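Local coordinates for MDM10 isoform 1 (Saccharomyces cerevisiae, PDB 7BTX), which serves in the ERMES complex that tethers the endoplasmic reticulum to mitochondria and takes part in late assembly steps of the TOM complex, at residues D[262-268]-D[280-286]. Sequence-based numbering, arbitrary orientation.
Sequences GRPLTLT and STYSAKT
Residues 263-268 and 280-284 are neighbouring antiparallel strands of a beta hairpin in the wall of the outer-membrane barrel, with axes 4.8 Å apart at 178°. Pairing is one-to-one from Leu-265/Ala-284 to Thr-268/Thr-281; Pro-264 is an extra residue before Arg-263 pairs with Lys-285. Backbone bonding is loose: Thr-268 N donates to Thr-281 O (2.9 Å), while Thr-281 N to Thr-268 O (3.2 Å) and Thr-266 N to Ser-283 O (3.0 Å) are weak. CA-H...O contacts supplement them, as from Leu-267 CA to Thr-281 O (3.3 Å). On one face the Tyr-282 ring (chi1 t) packs beside two leucines with chi1 m and chi2 p, its CE2 3.6 Å from Leu-265 CD2 and its CD2 4.1 Å from Leu-267 CD1. Arg-263 (chi1 p) points toward the second strand, its NH1 weakly hydrogen-bonded to Tyr-282 OH (3.4 Å), with Thr-286 CG2 over its guanidinium. The other face carries Thr-266, Thr-268, Thr-281 and Ser-283, the last two touching helix 30-33. The mainly apolar Leu-Tyr face, with its polar Arg-Tyr end, is consistent with facing lipid, the hydroxyl face with facing the barrel interior.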
ATOM      1  N   GLY D 262     -39.590  36.594  -0.641  1.00 87.32           N
ATOM      2  CA  GLY D 262     -39.526  36.133   0.727  1.00 87.32           C
ATOM      3  C   GLY D 262     -38.093  35.750   1.007  1.00 87.32           C
ATOM      4  O   GLY D 262     -37.683  34.619   0.730  1.00 87.32           O
ATOM      5  N   ARG D 263     -37.338  36.680   1.592  1.00 81.80           N
ATOM      6  CA  ARG D 263     -35.886  36.569   1.624  1.00 81.80           C
ATOM      7  C   ARG D 263     -35.259  37.593   2.557  1.00 81.80           C
ATOM      8  O   ARG D 263     -35.689  38.752   2.600  1.00 81.80           O
ATOM      9  CB  ARG D 263     -35.302  36.743   0.216  1.00 81.80           C
ATOM     10  CG  ARG D 263     -35.819  37.955  -0.553  1.00 81.80           C
ATOM     11  CD  ARG D 263     -35.629  37.794  -2.051  1.00 81.80           C
ATOM     12  NE  ARG D 263     -34.450  38.507  -2.533  1.00 81.80           N
ATOM     13  CZ  ARG D 263     -34.070  38.546  -3.806  1.00 81.80           C
ATOM     14  NH1 ARG D 263     -32.984  39.219  -4.155  1.00 81.80           N
ATOM     15  NH2 ARG D 263     -34.779  37.916  -4.732  1.00 81.80           N
ATOM     16  N   PRO D 264     -34.269  37.197   3.334  1.00 74.83           N
ATOM     17  CA  PRO D 264     -33.342  38.180   3.899  1.00 74.83           C
ATOM     18  C   PRO D 264     -32.230  38.520   2.922  1.00 74.83           C
ATOM     19  O   PRO D 264     -32.225  38.041   1.787  1.00 74.83           O
ATOM     20  CB  PRO D 264     -32.801  37.471   5.144  1.00 74.83           C
ATOM     21  CG  PRO D 264     -32.915  36.034   4.819  1.00 74.83           C
ATOM     22  CD  PRO D 264     -34.173  35.900   4.020  1.00 74.83           C
ATOM     23  N   LEU D 265     -31.292  39.360   3.349  1.00 68.73           N
ATOM     24  CA  LEU D 265     -30.109  39.675   2.561  1.00 68.73           C
ATOM     25  C   LEU D 265     -28.916  39.733   3.497  1.00 68.73           C
ATOM     26  O   LEU D 265     -29.084  39.964   4.695  1.00 68.73           O
ATOM     27  CB  LEU D 265     -30.268  41.006   1.826  1.00 68.73           C
ATOM     28  CG  LEU D 265     -31.180  41.112   0.605  1.00 68.73           C
ATOM     29  CD1 LEU D 265     -32.607  41.437   1.003  1.00 68.73           C
ATOM     30  CD2 LEU D 265     -30.655  42.174  -0.329  1.00 68.73           C
ATOM     31  N   THR D 266     -27.710  39.517   2.983  1.00 59.21           N
ATOM     32  CA  THR D 266     -26.528  39.609   3.828  1.00 59.21           C
ATOM     33  C   THR D 266     -25.361  40.186   3.043  1.00 59.21           C
ATOM     34  O   THR D 266     -24.658  39.458   2.340  1.00 59.21           O
ATOM     35  CB  THR D 266     -26.150  38.239   4.403  1.00 59.21           C
ATOM     36  OG1 THR D 266     -27.285  37.642   5.037  1.00 59.21           O
ATOM     37  CG2 THR D 266     -25.044  38.377   5.431  1.00 59.21           C
ATOM     38  N   LEU D 267     -25.154  41.491   3.144  1.00 55.29           N
ATOM     39  CA  LEU D 267     -24.000  42.108   2.515  1.00 55.29           C
ATOM     40  C   LEU D 267     -22.846  42.145   3.504  1.00 55.29           C
ATOM     41  O   LEU D 267     -23.013  42.522   4.661  1.00 55.29           O
ATOM     42  CB  LEU D 267     -24.335  43.520   2.039  1.00 55.29           C
ATOM     43  CG  LEU D 267     -25.176  43.684   0.771  1.00 55.29           C
ATOM     44  CD1 LEU D 267     -26.669  43.600   1.052  1.00 55.29           C
ATOM     45  CD2 LEU D 267     -24.838  44.987   0.079  1.00 55.29           C
ATOM     46  N   THR D 268     -21.656  41.744   3.045  1.00 54.38           N
ATOM     47  CA  THR D 268     -20.548  41.461   3.950  1.00 54.38           C
ATOM     48  C   THR D 268     -19.234  42.026   3.402  1.00 54.38           C
ATOM     49  O   THR D 268     -18.513  41.390   2.647  1.00 54.38           O
ATOM     50  CB  THR D 268     -20.428  39.956   4.197  1.00 54.38           C
ATOM     51  OG1 THR D 268     -21.713  39.422   4.532  1.00 54.38           O
ATOM     52  CG2 THR D 268     -19.481  39.680   5.333  1.00 54.38           C
ATOM     53  N   SER D 280     -15.886  40.973  -0.556  1.00 52.89           N
ATOM     54  CA  SER D 280     -17.237  41.509  -0.545  1.00 52.89           C
ATOM     55  C   SER D 280     -18.193  40.402  -0.936  1.00 52.89           C
ATOM     56  O   SER D 280     -17.915  39.649  -1.870  1.00 52.89           O
ATOM     57  CB  SER D 280     -17.367  42.690  -1.503  1.00 52.89           C
ATOM     58  OG  SER D 280     -18.692  43.177  -1.525  1.00 52.89           O
ATOM     59  N   THR D 281     -19.319  40.291  -0.244  1.00 53.10           N
ATOM     60  CA  THR D 281     -20.208  39.157  -0.415  1.00 53.10           C
ATOM     61  C   THR D 281     -21.649  39.623  -0.380  1.00 53.10           C
ATOM     62  O   THR D 281     -22.073  40.261   0.581  1.00 53.10           O
ATOM     63  CB  THR D 281     -19.977  38.114   0.683  1.00 53.10           C
ATOM     64  OG1 THR D 281     -18.716  37.470   0.477  1.00 53.10           O
ATOM     65  CG2 THR D 281     -21.073  37.076   0.683  1.00 53.10           C
ATOM     66  N   TYR D 282     -22.392  39.312  -1.430  1.00 56.56           N
ATOM     67  CA  TYR D 282     -23.838  39.436  -1.431  1.00 56.56           C
ATOM     68  C   TYR D 282     -24.430  38.049  -1.233  1.00 56.56           C
ATOM     69  O   TYR D 282     -23.884  37.062  -1.722  1.00 56.56           O
ATOM     70  CB  TYR D 282     -24.326  40.052  -2.740  1.00 56.56           C
ATOM     71  CG  TYR D 282     -25.819  40.134  -2.889  1.00 56.56           C
ATOM     72  CD1 TYR D 282     -26.515  39.202  -3.646  1.00 56.56           C
ATOM     73  CD2 TYR D 282     -26.532  41.157  -2.294  1.00 56.56           C
ATOM     74  CE1 TYR D 282     -27.878  39.280  -3.792  1.00 56.56           C
ATOM     75  CE2 TYR D 282     -27.894  41.245  -2.435  1.00 56.56           C
ATOM     76  CZ  TYR D 282     -28.562  40.304  -3.182  1.00 56.56           C
ATOM     77  OH  TYR D 282     -29.925  40.392  -3.320  1.00 56.56           O
ATOM     78  N   SER D 283     -25.535  37.966  -0.501  1.00 57.71           N
ATOM     79  CA  SER D 283     -26.117  36.670  -0.161  1.00 57.71           C
ATOM     80  C   SER D 283     -27.618  36.807   0.019  1.00 57.71           C
ATOM     81  O   SER D 283     -28.079  37.197   1.093  1.00 57.71           O
ATOM     82  CB  SER D 283     -25.481  36.102   1.101  1.00 57.71           C
ATOM     83  OG  SER D 283     -26.131  34.907   1.474  1.00 57.71           O
ATOM     84  N   ALA D 284     -28.380  36.462  -1.005  1.00 61.32           N
ATOM     85  CA  ALA D 284     -29.823  36.580  -0.948  1.00 61.32           C
ATOM     86  C   ALA D 284     -30.446  35.233  -0.603  1.00 61.32           C
ATOM     87  O   ALA D 284     -29.751  34.261  -0.307  1.00 61.32           O
ATOM     88  CB  ALA D 284     -30.355  37.126  -2.269  1.00 61.32           C
ATOM     89  N   LYS D 285     -31.771  35.182  -0.613  1.00 70.40           N
ATOM     90  CA  LYS D 285     -32.507  33.952  -0.346  1.00 70.40           C
ATOM     91  C   LYS D 285     -33.650  33.817  -1.348  1.00 70.40           C
ATOM     92  O   LYS D 285     -34.812  33.647  -0.977  1.00 70.40           O
ATOM     93  CB  LYS D 285     -33.014  33.907   1.094  1.00 70.40           C
ATOM     94  CG  LYS D 285     -33.149  32.491   1.629  1.00 70.40           C
ATOM     95  CD  LYS D 285     -34.117  32.408   2.790  1.00 70.40           C
ATOM     96  CE  LYS D 285     -34.597  30.982   2.997  1.00 70.40           C
ATOM     97  NZ  LYS D 285     -35.427  30.514   1.855  1.00 70.40           N
ATOM     98  N   THR D 286     -33.328  33.895  -2.640  1.00 73.85           N
ATOM     99  CA  THR D 286     -34.313  34.104  -3.699  1.00 73.85           C
ATOM    100  C   THR D 286     -35.223  32.903  -3.912  1.00 73.85           C
ATOM    101  O   THR D 286     -35.110  32.195  -4.917  1.00 73.85           O
ATOM    102  CB  THR D 286     -33.612  34.415  -5.018  1.00 73.85           C
ATOM    103  OG1 THR D 286     -33.103  33.200  -5.576  1.00 73.85           O
ATOM    104  CG2 THR D 286     -32.454  35.357  -4.789  1.00 73.85           C
TER